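Local coordinates for DSBA-like thioredoxin domain-containing protein (Pseudomonas aeruginosa PAO1, PDB 5HFI) that probably works as a cytosolic thiol-disulfide oxidoreductase of the DsbA-like thioredoxin family, a disulfide reductase that binds glutathione, at residues Ser24-Ala29 and Leu194-Tyr199; Leu67-Ala70 and Pro76-Lys79; Asp83-Leu86 and Val92-Ser95; Val102-Ala107 and Ala150-Ala155; Thr182-Leu185 and Arg190-Val193. All coordinates share one frame; numbering follows the deposited sequence. Where two conformers were deposited one is given.

Interactions 1, 2 and 5 come nearest the glutathione pocket of Cys17, Trp19 and Phe180; interaction 3 lies farther off. Interactions 1 and 5 adjoin, centres about 12 Å apart: strand 191-193 runs on into helix 196-199, and Leu194 N probably hydrogen-bonds to Phe183 O at 2.8 Å. The Thr196 and Thr182 side chains stand about 6 and 7 Å from bound glutathione. Interactions 2 and 3 follow each other along the helical part, centres about 15 Å apart; the Ile69 side chain is about 4 Å from that of Trp19, and that of Phe93 about 10 Å from glutathione. Interaction 4 is remote from the pocket, its centre about 22 Å from that of interaction 3.

Interaction 1 of 5, residues Ser24-Ala29 and Leu194-Tyr199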
loop_
_atom_site.group_PDB
_atom_site.type_symbol
_atom_site.label_atom_id
_atom_site.label_comp_id
_atom_site.label_asym_id
_atom_site.label_seq_id
_atom_site.Cartn_x
_atom_site.Cartn_y
_atom_site.Cartn_z
ATOM N N SER A 24 2.090 -4.319 -6.037
ATOM C CA SER A 24 1.467 -5.267 -5.122
ATOM C C SER A 24 1.949 -6.702 -5.335
ATOM O O SER A 24 2.149 -7.405 -4.331
ATOM C CB SER A 24 -0.060 -5.179 -5.243
ATOM O OG SER A 24 -0.697 -5.909 -4.200
ATOM N N PRO A 25 2.156 -7.192 -6.562
ATOM C CA PRO A 25 2.710 -8.551 -6.686
ATOM C C PRO A 25 4.117 -8.674 -6.130
ATOM O O PRO A 25 4.515 -9.770 -5.714
ATOM C CB PRO A 25 2.665 -8.823 -8.200
ATOM C CG PRO A 25 1.734 -7.817 -8.756
ATOM C CD PRO A 25 1.850 -6.621 -7.886
ATOM N N LEU A 26 4.885 -7.581 -6.099
ATOM C CA LEU A 26 6.223 -7.641 -5.519
ATOM C C LEU A 26 6.163 -7.769 -4.001
ATOM O O LEU A 26 6.956 -8.503 -3.402
ATOM C CB LEU A 26 7.026 -6.403 -5.914
ATOM C CG LEU A 26 7.126 -6.106 -7.410
ATOM C CD1 LEU A 26 8.129 -4.992 -7.663
ATOM C CD2 LEU A 26 7.499 -7.357 -8.189
ATOM N N LEU A 27 5.239 -7.050 -3.359
ATOM C CA LEU A 27 5.060 -7.219 -1.921
ATOM C C LEU A 27 4.560 -8.621 -1.594
ATOM O O LEU A 27 5.014 -9.239 -0.624
ATOM C CB LEU A 27 4.096 -6.164 -1.378
ATOM C CG LEU A 27 3.784 -6.255 0.116
ATOM C CD1 LEU A 27 5.065 -6.145 0.937
ATOM C CD2 LEU A 27 2.792 -5.175 0.518
ATOM N N ALA A 28 3.627 -9.142 -2.396
ATOM C CA ALA A 28 3.122 -10.490 -2.156
ATOM C C ALA A 28 4.226 -11.526 -2.318
ATOM O O ALA A 28 4.341 -12.454 -1.508
ATOM C CB ALA A 28 1.957 -10.791 -3.100
ATOM N N ALA A 29 5.052 -11.381 -3.356
ATOM C CA ALA A 29 6.153 -12.317 -3.560
ATOM C C ALA A 29 7.185 -12.210 -2.446
ATOM O O ALA A 29 7.760 -13.220 -2.025
ATOM C CB ALA A 29 6.804 -12.070 -4.920
ATOM N N LEU A 194 16.593 -0.639 -3.170
ATOM C CA LEU A 194 16.568 -1.560 -4.297
ATOM C C LEU A 194 15.993 -0.904 -5.546
ATOM O O LEU A 194 15.290 0.109 -5.484
ATOM C CB LEU A 194 15.766 -2.819 -3.952
ATOM C CG LEU A 194 16.140 -3.507 -2.635
ATOM C CD1 LEU A 194 15.314 -4.764 -2.420
ATOM C CD2 LEU A 194 17.616 -3.845 -2.608
ATOM N N ASP A 195 16.298 -1.513 -6.694
ATOM C CA ASP A 195 15.843 -1.025 -7.997
ATOM C C ASP A 195 14.463 -1.615 -8.274
ATOM O O ASP A 195 14.301 -2.614 -8.977
ATOM C CB ASP A 195 16.852 -1.387 -9.081
ATOM C CG ASP A 195 16.494 -0.808 -10.442
ATOM O OD1 ASP A 195 17.236 -1.074 -11.411
ATOM O OD2 ASP A 195 15.481 -0.085 -10.550
ATOM N N THR A 196 13.444 -0.961 -7.710
ATOM C CA THR A 196 12.080 -1.469 -7.829
ATOM C C THR A 196 11.589 -1.425 -9.271
ATOM O O THR A 196 10.907 -2.352 -9.725
ATOM C CB THR A 196 11.144 -0.674 -6.920
ATOM O OG1 THR A 196 11.596 -0.777 -5.564
ATOM C CG2 THR A 196 9.718 -1.211 -7.014
ATOM N N GLY A 197 11.925 -0.361 -10.005
ATOM C CA GLY A 197 11.477 -0.253 -11.385
ATOM C C GLY A 197 11.962 -1.393 -12.256
ATOM O O GLY A 197 11.299 -1.762 -13.229
ATOM N N ARG A 198 13.117 -1.972 -11.915
ATOM C CA ARG A 198 13.622 -3.128 -12.647
ATOM C C ARG A 198 12.683 -4.322 -12.531
ATOM O O ARG A 198 12.594 -5.135 -13.460
ATOM C CB ARG A 198 15.017 -3.497 -12.136
ATOM C CG ARG A 198 15.575 -4.791 -12.697
ATOM C CD ARG A 198 15.641 -4.710 -14.205
ATOM N NE ARG A 198 16.556 -3.667 -14.646
ATOM C CZ ARG A 198 17.677 -3.903 -15.315
ATOM N NH1 ARG A 198 18.016 -5.150 -15.618
ATOM N NH2 ARG A 198 18.461 -2.897 -15.679
ATOM N N TYR A 199 11.973 -4.449 -11.414
ATOM C CA TYR A 199 11.202 -5.649 -11.134
ATOM C C TYR A 199 9.702 -5.461 -11.278
ATOM O O TYR A 199 8.956 -6.430 -11.093
ATOM C CB TYR A 199 11.541 -6.164 -9.731
ATOM C CG TYR A 199 12.949 -6.690 -9.656
ATOM C CD1 TYR A 199 13.980 -5.904 -9.149
ATOM C CD2 TYR A 199 13.256 -7.958 -10.132
ATOM C CE1 TYR A 199 15.272 -6.378 -9.099
ATOM C CE2 TYR A 199 14.541 -8.440 -10.086
ATOM C CZ TYR A 199 15.544 -7.648 -9.568
ATOM O OH TYR A 199 16.824 -8.135 -9.528
#
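Leu26 reaches from helix 24-29 to the short, weakly bonded helical turn 196-199, and its two methyls do the touching, CD1 against carbon and CD2 against a carbonyl oxygen. CD1 lies 4.2 Å from Thr196 CG2 and is equally close to Tyr199 CB, so one methyl bridges residues three apart on the turn. The Thr196 methyl can do this because OG1 sits beside the backbone N (chi1 -59°), which leaves CG2 anti to it. Leu26 CD2 approaches Tyr199 O at 3.4 Å, a van der Waals contact. A branched leucine suits the place because its forked end spans both the turn's side chains and its backbone.

The polar bonds belong to the turn itself. Asp195 is its N-cap, and OD2 accepts a weak bond from Arg198 N at 3.3 Å. The Tyr199 ring leads away from Leu26; Arg198 CG lies over one face, offset toward the rim, and Trp206 of helix 203-215 meets the ring edge-to-face.

Thr196 also touches Phe183 on the sheet, and its side chain is about 6 Å from bound glutathione. The arrangement joins helix 24-30, which follows the Cys17-Cys20 motif of the thioredoxin fold, to the turn after edge strand 191-193.

Interaction 2 of 5, residues Leu67-Ala70 and Pro76-Lys79; sequences LRIA and PFGK
Phe77 packs against Ile69 and Ala70 in a helix-loop-helix unit: helix 64-73 ends, a short loop carries Phe77, and helix 79-85 begins. The unit belongs to the run of helices between strands 37-42 and 182-186, the helical insertion that sets DsbA-like proteins apart from a plain thioredoxin fold.

Between the two segments the contact is wholly apolar. The Phe77 ring meets the helix obliquely along its CD2, CE2 and CZ atoms: CE2 and CD2 each lie 3.8 Å from Ala70 CB, and CZ is 4.2 Å from Ile69 CB. Alanine suits its position because a single methyl lets the ring approach the helix backbone. Isoleucine, branched at CB, offers a broad apolar flank near the ring while its side chain continues toward the active site, about 4 Å from that of Trp19 and about 7 Å from that of Cys17.

Aromatic neighbours complete the surroundings of the phenylalanine. Tyr21 meets its ring edge-to-face, and the ring of Tyr124 stands nearly perpendicular to it, so a large flat side chain joins several elements here.

Polar bonds hold the backbone on both sides of the apolar patch. Pro76 O hydrogen-bonds to Tyr21 OH, Gly78, at the N-cap of helix 79-85, shares a backbone bond with Tyr124, and Ile69 O is bonded to Thr73 OG1 one turn further on. With Phe77 CG anti to its carbonyl carbon (chi1 -65°), the ring extends across to the helix, where CE2 lies 3.9 Å from Ala70 N.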
loop_
_atom_site.group_PDB
_atom_site.type_symbol
_atom_site.label_atom_id
_atom_site.label_comp_id
_atom_site.label_asym_id
_atom_site.label_seq_id
_atom_site.Cartn_x
_atom_site.Cartn_y
_atom_site.Cartn_z
ATOM N N LEU A 67 -3.599 3.149 -16.795
ATOM C CA LEU A 67 -3.524 2.218 -17.917
ATOM C C LEU A 67 -2.082 1.894 -18.275
ATOM O O LEU A 67 -1.804 0.803 -18.786
ATOM C CB LEU A 67 -4.272 2.769 -19.130
ATOM C CG LEU A 67 -5.762 2.419 -19.137
ATOM C CD1 LEU A 67 -6.408 2.813 -20.452
ATOM C CD2 LEU A 67 -5.950 0.931 -18.874
ATOM N N ARG A 68 -1.153 2.817 -18.007
ATOM C CA ARG A 68 0.263 2.511 -18.189
ATOM C C ARG A 68 0.745 1.516 -17.140
ATOM O O ARG A 68 1.547 0.626 -17.445
ATOM C CB ARG A 68 1.097 3.794 -18.139
ATOM C CG ARG A 68 1.234 4.504 -19.479
ATOM C CD ARG A 68 2.430 3.971 -20.259
ATOM N NE ARG A 68 3.644 4.670 -19.869
ATOM C CZ ARG A 68 4.773 4.651 -20.567
ATOM N NH1 ARG A 68 5.832 5.324 -20.130
ATOM N NH2 ARG A 68 4.845 3.961 -21.702
ATOM N N ILE A 69 0.268 1.648 -15.900
ATOM C CA ILE A 69 0.578 0.657 -14.873
ATOM C C ILE A 69 0.038 -0.710 -15.270
ATOM O O ILE A 69 0.697 -1.736 -15.071
ATOM C CB ILE A 69 0.018 1.110 -13.511
ATOM C CG1 ILE A 69 0.483 2.535 -13.195
ATOM C CG2 ILE A 69 0.409 0.121 -12.421
ATOM C CD1 ILE A 69 -0.080 3.096 -11.910
ATOM N N ALA A 70 -1.172 -0.746 -15.836
ATOM C CA ALA A 70 -1.746 -2.017 -16.266
ATOM C C ALA A 70 -0.916 -2.648 -17.377
ATOM O O ALA A 70 -0.681 -3.863 -17.372
ATOM C CB ALA A 70 -3.191 -1.815 -16.720
ATOM N N PRO A 76 -4.953 -5.311 -12.641
ATOM C CA PRO A 76 -6.266 -4.981 -13.200
ATOM C C PRO A 76 -6.887 -3.732 -12.597
ATOM O O PRO A 76 -6.731 -3.420 -11.414
ATOM C CB PRO A 76 -7.101 -6.219 -12.844
ATOM C CG PRO A 76 -6.521 -6.669 -11.546
ATOM C CD PRO A 76 -5.038 -6.378 -11.627
ATOM N N PHE A 77 -7.626 -3.019 -13.443
ATOM C CA PHE A 77 -8.396 -1.853 -13.036
ATOM C C PHE A 77 -9.839 -2.059 -13.476
ATOM O O PHE A 77 -10.090 -2.437 -14.625
ATOM C CB PHE A 77 -7.818 -0.567 -13.638
ATOM C CG PHE A 77 -6.437 -0.225 -13.140
ATOM C CD1 PHE A 77 -6.258 0.725 -12.147
ATOM C CD2 PHE A 77 -5.316 -0.850 -13.668
ATOM C CE1 PHE A 77 -4.994 1.046 -11.688
ATOM C CE2 PHE A 77 -4.049 -0.538 -13.211
ATOM C CZ PHE A 77 -3.888 0.413 -12.220
ATOM N N GLY A 78 -10.782 -1.821 -12.563
ATOM C CA GLY A 78 -12.170 -2.156 -12.789
ATOM C C GLY A 78 -13.004 -1.003 -13.316
ATOM O O GLY A 78 -12.660 0.165 -13.158
ATOM N N LYS A 79 -14.128 -1.361 -13.945
ATOM C CA LYS A 79 -15.031 -0.349 -14.487
ATOM C C LYS A 79 -15.648 0.505 -13.387
ATOM O O LYS A 79 -15.918 1.692 -13.604
ATOM C CB LYS A 79 -16.128 -1.012 -15.322
ATOM C CG LYS A 79 -17.019 -1.970 -14.541
ATOM C CD LYS A 79 -18.147 -2.507 -15.407
ATOM C CE LYS A 79 -19.002 -3.507 -14.643
ATOM N NZ LYS A 79 -18.234 -4.727 -14.268
#

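Interaction 3 of 5, residues Asp83-Leu86 and Val92-Ser95; sequences DGLL and VFDS
Ser95 OG, two residues beyond the phenylalanine that meets Leu85 and Leu86, is gripped by two groups, Asp14 OD1 and Met46 N. A serine suits this place because its small hydroxyl can bond to a carboxylate and a backbone amide together. Next to it, Asp94 OD2 bonds to Ala96 N, capping the start of helix 96-109. These bonds fix the chain just after Phe93, whose backbone is bonded to Gln52.

The contact itself is apolar. Leu86 CD2 comes to the Phe93 ring at CZ, 3.8 Å away, and the two side chains cross at about a right angle. Leu85 CD2 touches a neighbouring ring atom, Phe93 CE1, at 4.3 Å. Both methyls arrive obliquely, and CZ and CE1 lie against two successive leucines. The Leu85 branch gets there with CG anti to the backbone N (chi1 -177°).

Leu58 of helix 56-59 touches both Leu86 and Phe93, and His123 meets the ring edge-to-face. Three buried hydrocarbon side chains join helix 79-85 to the loop that leads into helix 96-109; their union rests on dispersion and exclusion of water, while hydrogen bonds do the anchoring at the neighbouring serine and aspartate.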
loop_
_atom_site.group_PDB
_atom_site.type_symbol
_atom_site.label_atom_id
_atom_site.label_comp_id
_atom_site.label_asym_id
_atom_site.label_seq_id
_atom_site.Cartn_x
_atom_site.Cartn_y
_atom_site.Cartn_z
ATOM N N ASP A 83 -15.071 4.358 -14.187
ATOM C CA ASP A 83 -16.320 5.028 -14.522
ATOM C C ASP A 83 -17.249 5.185 -13.325
ATOM O O ASP A 83 -18.405 5.580 -13.499
ATOM C CB ASP A 83 -17.030 4.274 -15.648
ATOM C CG ASP A 83 -16.220 4.246 -16.931
ATOM O OD1 ASP A 83 -15.554 5.259 -17.237
ATOM O OD2 ASP A 83 -16.243 3.211 -17.631
ATOM N N GLY A 84 -16.775 4.890 -12.119
ATOM C CA GLY A 84 -17.591 5.065 -10.936
ATOM C C GLY A 84 -16.940 5.950 -9.895
ATOM O O GLY A 84 -17.409 7.059 -9.625
ATOM N N LEU A 85 -15.846 5.465 -9.308
ATOM C CA LEU A 85 -15.169 6.213 -8.254
ATOM C C LEU A 85 -14.529 7.484 -8.800
ATOM O O LEU A 85 -14.720 8.573 -8.249
ATOM C CB LEU A 85 -14.118 5.328 -7.583
ATOM C CG LEU A 85 -13.366 5.949 -6.408
ATOM C CD1 LEU A 85 -14.330 6.301 -5.297
ATOM C CD2 LEU A 85 -12.289 5.006 -5.910
ATOM N N LEU A 86 -13.759 7.365 -9.884
ATOM C CA LEU A 86 -13.095 8.527 -10.463
ATOM C C LEU A 86 -14.078 9.521 -11.060
ATOM O O LEU A 86 -13.673 10.629 -11.427
ATOM C CB LEU A 86 -12.088 8.070 -11.517
ATOM C CG LEU A 86 -10.797 7.528 -10.901
ATOM C CD1 LEU A 86 -9.779 7.176 -11.966
ATOM C CD2 LEU A 86 -10.226 8.532 -9.911
ATOM N N VAL A 92 -13.396 11.328 -1.638
ATOM C CA VAL A 92 -12.187 12.018 -1.203
ATOM C C VAL A 92 -11.027 11.032 -1.219
ATOM O O VAL A 92 -11.154 9.902 -0.730
ATOM C CB VAL A 92 -12.362 12.658 0.190
ATOM C CG1 VAL A 92 -12.762 11.619 1.232
ATOM C CG2 VAL A 92 -11.092 13.385 0.611
ATOM N N PHE A 93 -9.909 11.450 -1.809
ATOM C CA PHE A 93 -8.684 10.655 -1.796
ATOM C C PHE A 93 -7.872 11.091 -0.585
ATOM O O PHE A 93 -7.144 12.086 -0.628
ATOM C CB PHE A 93 -7.909 10.812 -3.101
ATOM C CG PHE A 93 -8.419 9.941 -4.216
ATOM C CD1 PHE A 93 -9.732 9.497 -4.224
ATOM C CD2 PHE A 93 -7.580 9.549 -5.247
ATOM C CE1 PHE A 93 -10.201 8.693 -5.245
ATOM C CE2 PHE A 93 -8.045 8.745 -6.270
ATOM C CZ PHE A 93 -9.356 8.318 -6.269
ATOM N N ASP A 94 -8.017 10.344 0.507
ATOM C CA ASP A 94 -7.368 10.618 1.782
ATOM C C ASP A 94 -6.545 9.395 2.154
ATOM O O ASP A 94 -7.101 8.311 2.354
ATOM C CB ASP A 94 -8.416 10.921 2.860
ATOM C CG ASP A 94 -7.809 11.440 4.157
ATOM O OD1 ASP A 94 -8.583 11.913 5.024
ATOM O OD2 ASP A 94 -6.567 11.364 4.315
ATOM N N SER A 95 -5.224 9.568 2.251
ATOM C CA SER A 95 -4.350 8.431 2.526
ATOM C C SER A 95 -4.376 8.007 3.988
ATOM O O SER A 95 -3.917 6.904 4.309
ATOM C CB SER A 95 -2.914 8.764 2.119
ATOM O OG SER A 95 -2.805 8.928 0.715
#

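Interaction 4 of 5, residues Val102-Ala107 and Ala150-Ala155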
loop_
_atom_site.group_PDB
_atom_site.type_symbol
_atom_site.label_atom_id
_atom_site.label_comp_id
_atom_site.label_asym_id
_atom_site.label_seq_id
_atom_site.Cartn_x
_atom_site.Cartn_y
_atom_site.Cartn_z
ATOM N N VAL A 102 -4.356 -0.364 7.678
ATOM C CA VAL A 102 -3.201 -1.251 7.566
ATOM C C VAL A 102 -2.520 -1.396 8.922
ATOM O O VAL A 102 -2.176 -2.504 9.350
ATOM C CB VAL A 102 -2.224 -0.723 6.498
ATOM C CG1 VAL A 102 -0.900 -1.463 6.568
ATOM C CG2 VAL A 102 -2.844 -0.824 5.104
ATOM N N LEU A 103 -2.315 -0.272 9.614
ATOM C CA LEU A 103 -1.740 -0.316 10.956
ATOM C C LEU A 103 -2.579 -1.174 11.891
ATOM O O LEU A 103 -2.039 -1.984 12.655
ATOM C CB LEU A 103 -1.611 1.100 11.519
ATOM C CG LEU A 103 -0.478 1.972 10.983
ATOM C CD1 LEU A 103 -0.516 3.342 11.644
ATOM C CD2 LEU A 103 0.860 1.297 11.221
ATOM N N ALA A 104 -3.904 -1.006 11.848
ATOM C CA ALA A 104 -4.781 -1.762 12.737
ATOM C C ALA A 104 -4.743 -3.252 12.423
ATOM O O ALA A 104 -4.711 -4.083 13.337
ATOM C CB ALA A 104 -6.209 -1.226 12.642
ATOM N N ALA A 105 -4.756 -3.611 11.136
ATOM C CA ALA A 105 -4.678 -5.019 10.761
ATOM C C ALA A 105 -3.361 -5.636 11.209
ATOM O O ALA A 105 -3.323 -6.795 11.639
ATOM C CB ALA A 105 -4.851 -5.175 9.253
ATOM N N GLU A 106 -2.267 -4.878 11.110
ATOM C CA GLU A 106 -0.980 -5.389 11.566
ATOM C C GLU A 106 -0.947 -5.518 13.085
ATOM O O GLU A 106 -0.422 -6.501 13.619
ATOM C CB GLU A 106 0.151 -4.485 11.072
ATOM C CG GLU A 106 1.544 -4.958 11.461
ATOM C CD GLU A 106 1.912 -6.295 10.838
ATOM O OE1 GLU A 106 1.371 -6.630 9.762
ATOM O OE2 GLU A 106 2.744 -7.013 11.432
ATOM N N ALA A 107 -1.517 -4.541 13.794
ATOM C CA ALA A 107 -1.521 -4.586 15.253
ATOM C C ALA A 107 -2.391 -5.723 15.776
ATOM O O ALA A 107 -2.014 -6.413 16.731
ATOM C CB ALA A 107 -1.999 -3.248 15.818
ATOM N N ALA A 150 -12.794 -2.603 14.667
ATOM C CA ALA A 150 -13.352 -1.258 14.770
ATOM C C ALA A 150 -12.608 -0.438 15.815
ATOM O O ALA A 150 -12.208 0.703 15.555
ATOM C CB ALA A 150 -14.842 -1.329 15.101
ATOM N N GLU A 151 -12.395 -1.014 17.002
ATOM C CA GLU A 151 -11.695 -0.293 18.060
ATOM C C GLU A 151 -10.232 -0.076 17.706
ATOM O O GLU A 151 -9.682 0.998 17.972
ATOM C CB GLU A 151 -11.804 -1.040 19.389
ATOM C CG GLU A 151 -13.202 -1.055 19.995
ATOM C CD GLU A 151 -14.187 -1.909 19.209
ATOM O OE1 GLU A 151 -13.739 -2.905 18.592
ATOM O OE2 GLU A 151 -15.398 -1.578 19.215
ATOM N N ALA A 152 -9.583 -1.087 17.120
ATOM C CA ALA A 152 -8.184 -0.938 16.730
ATOM C C ALA A 152 -8.018 0.128 15.654
ATOM O O ALA A 152 -7.054 0.903 15.683
ATOM C CB ALA A 152 -7.628 -2.279 16.251
ATOM N N PHE A 153 -8.947 0.184 14.697
ATOM C CA PHE A 153 -8.860 1.188 13.642
ATOM C C PHE A 153 -9.019 2.594 14.205
ATOM O O PHE A 153 -8.278 3.511 13.830
ATOM C CB PHE A 153 -9.912 0.920 12.566
ATOM C CG PHE A 153 -10.035 2.026 11.556
ATOM C CD1 PHE A 153 -9.190 2.066 10.462
ATOM C CD2 PHE A 153 -11.005 3.008 11.688
ATOM C CE1 PHE A 153 -9.291 3.073 9.531
ATOM C CE2 PHE A 153 -11.116 4.017 10.756
ATOM C CZ PHE A 153 -10.256 4.048 9.672
ATOM N N ASP A 154 -9.994 2.790 15.092
ATOM C CA ASP A 154 -10.184 4.116 15.667
ATOM C C ASP A 154 -8.988 4.516 16.521
ATOM O O ASP A 154 -8.580 5.684 16.525
ATOM C CB ASP A 154 -11.481 4.158 16.474
ATOM C CG ASP A 154 -12.713 3.892 15.617
ATOM O OD1 ASP A 154 -13.700 3.336 16.146
ATOM O OD2 ASP A 154 -12.696 4.233 14.413
ATOM N N ALA A 155 -8.393 3.554 17.233
ATOM C CA ALA A 155 -7.206 3.852 18.029
ATOM C C ALA A 155 -6.009 4.185 17.144
ATOM O O ALA A 155 -5.263 5.128 17.429
ATOM C CB ALA A 155 -6.880 2.675 18.947
#
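Phe153 lies against Ala104 from its backbone outward. Its N and CA are each 3.7 Å from Ala104 CB, and the side chain begins with Phe153 CB at 4.3 Å from the same methyl. From there CG stands anti to the backbone N (chi1 171°), and the ring leaves Ala104 to reach Ala100 and Ala101 of the facing helix 96-109, then Leu136 and Leu137 of helix 133-142. The phenylalanine therefore starts in the interface of two helices and ends in the seam with a third, a path that a long apolar side chain can follow.

This is close helix-helix packing in the helical insertion of the DsbA-like fold: the CA atoms of Ala104 and Phe153 are 5.1 Å apart. Alanine makes that separation possible, since its lone methyl fits between the two backbones. Ala104 CB also meets the previous residue on helix 149-157, lying 3.8 Å from Ala152 C and 4.0 Å from Ala152 CB. Ala152, another small residue, in turn touches Leu108. Asp154, whose side chain starts out away from helix 96-109, forms through OD1 a salt bridge with Arg133 NH2, linking helix 149-157 to helix 133-142.

Interaction 5 of 5, residues Thr182-Leu185 and Arg190-Val193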
loop_
_atom_site.group_PDB
_atom_site.type_symbol
_atom_site.label_atom_id
_atom_site.label_comp_id
_atom_site.label_asym_id
_atom_site.label_seq_id
_atom_site.Cartn_x
_atom_site.Cartn_y
_atom_site.Cartn_z
ATOM N N THR A 182 8.979 2.426 -2.666
ATOM C CA THR A 182 10.408 2.358 -2.376
ATOM C C THR A 182 10.666 1.142 -1.503
ATOM O O THR A 182 10.040 0.989 -0.449
ATOM C CB THR A 182 10.908 3.632 -1.685
ATOM O OG1 THR A 182 10.767 4.754 -2.569
ATOM C CG2 THR A 182 12.372 3.489 -1.292
ATOM N N PHE A 183 11.570 0.274 -1.949
ATOM C CA PHE A 183 11.991 -0.900 -1.198
ATOM C C PHE A 183 13.435 -0.727 -0.749
ATOM O O PHE A 183 14.292 -0.310 -1.536
ATOM C CB PHE A 183 11.876 -2.177 -2.036
ATOM C CG PHE A 183 10.468 -2.671 -2.219
ATOM C CD1 PHE A 183 9.850 -3.418 -1.231
ATOM C CD2 PHE A 183 9.775 -2.415 -3.391
ATOM C CE1 PHE A 183 8.559 -3.890 -1.401
ATOM C CE2 PHE A 183 8.481 -2.886 -3.567
ATOM C CZ PHE A 183 7.875 -3.622 -2.570
ATOM N N ALA A 184 13.707 -1.061 0.509
ATOM C CA ALA A 184 15.059 -0.977 1.043
ATOM C C ALA A 184 15.348 -2.223 1.863
ATOM O O ALA A 184 14.530 -2.625 2.694
ATOM C CB ALA A 184 15.249 0.282 1.896
ATOM N N LEU A 185 16.507 -2.827 1.623
ATOM C CA LEU A 185 16.916 -4.051 2.299
ATOM C C LEU A 185 17.870 -3.704 3.434
ATOM O O LEU A 185 18.847 -2.976 3.226
ATOM C CB LEU A 185 17.585 -5.006 1.308
ATOM C CG LEU A 185 17.519 -6.512 1.561
ATOM C CD1 LEU A 185 16.085 -6.963 1.787
ATOM C CD2 LEU A 185 18.135 -7.260 0.388
ATOM N N ARG A 190 22.563 -1.979 8.205
ATOM C CA ARG A 190 22.981 -1.456 6.910
ATOM C C ARG A 190 21.814 -1.476 5.922
ATOM O O ARG A 190 21.206 -2.521 5.704
ATOM C CB ARG A 190 24.162 -2.263 6.370
ATOM C CG ARG A 190 24.909 -1.577 5.250
ATOM C CD ARG A 190 26.274 -2.203 5.008
ATOM N NE ARG A 190 26.175 -3.539 4.427
ATOM C CZ ARG A 190 26.373 -3.812 3.141
ATOM N NH1 ARG A 190 26.687 -2.841 2.294
ATOM N NH2 ARG A 190 26.262 -5.059 2.702
ATOM N N LEU A 191 21.510 -0.324 5.326
ATOM C CA LEU A 191 20.328 -0.150 4.489
ATOM C C LEU A 191 20.730 0.076 3.038
ATOM O O LEU A 191 21.617 0.888 2.756
ATOM C CB LEU A 191 19.478 1.025 4.981
ATOM C CG LEU A 191 18.281 0.683 5.869
ATOM C CD1 LEU A 191 17.825 1.907 6.640
ATOM C CD2 LEU A 191 17.142 0.133 5.040
ATOM N N GLN A 192 20.067 -0.631 2.121
ATOM C CA GLN A 192 20.328 -0.524 0.690
ATOM C C GLN A 192 19.003 -0.409 -0.048
ATOM O O GLN A 192 18.150 -1.297 0.060
ATOM C CB GLN A 192 21.120 -1.735 0.186
ATOM C CG GLN A 192 21.290 -1.788 -1.319
ATOM C CD GLN A 192 22.076 -3.008 -1.772
ATOM O OE1 GLN A 192 22.815 -3.607 -0.991
ATOM N NE2 GLN A 192 21.922 -3.378 -3.039
ATOM N N VAL A 193 18.830 0.673 -0.801
ATOM C CA VAL A 193 17.600 0.876 -1.559
ATOM C C VAL A 193 17.675 0.065 -2.847
ATOM O O VAL A 193 18.704 0.062 -3.533
ATOM C CB VAL A 193 17.376 2.371 -1.836
ATOM C CG1 VAL A 193 16.313 2.572 -2.903
ATOM C CG2 VAL A 193 16.981 3.084 -0.548
#
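Leu185 and Gln192 satisfy each other's backbone across the strands. Leu185 N donates to Gln192 O at 2.7 Å with an N-H...O angle of 163°, and Gln192 N returns a bond to Leu185 O at 2.9 Å and 150°. Each oxygen has a further CA-H...O partner: Ala184 CA lies 3.3 Å from Gln192 O, and Leu191 CA lies 3.4 Å from Leu185 O.

The strands form an antiparallel beta hairpin at one edge of the thioredoxin-fold sheet, with 191-193 outermost. Ala184 and Val193 are the adjacent non-hydrogen-bonded pair, so Ala184 turns its own backbone bonding to His10 on strand 8-13, as Thr182 does to Leu12. Val193 CA makes a CA-H...O contact with Phe183 O, an oxygen already bonded to Leu194.

On the face shared by Ala184 and Val193, Ala184 CB touches Leu191 CD2 at 3.7 Å and Val193 CG2 at 4.1 Å; its small size admits both. Val193 CG1 stands anti to the backbone N (chi1 166°), which leaves CG2 beside that N to meet this methyl. Leu185 and Gln192 point to the other face, where the leucine reaches Leu9. Near the pocket end, Thr182, beta-branched as suits a strand, bonds through OG1 to Gly179 O.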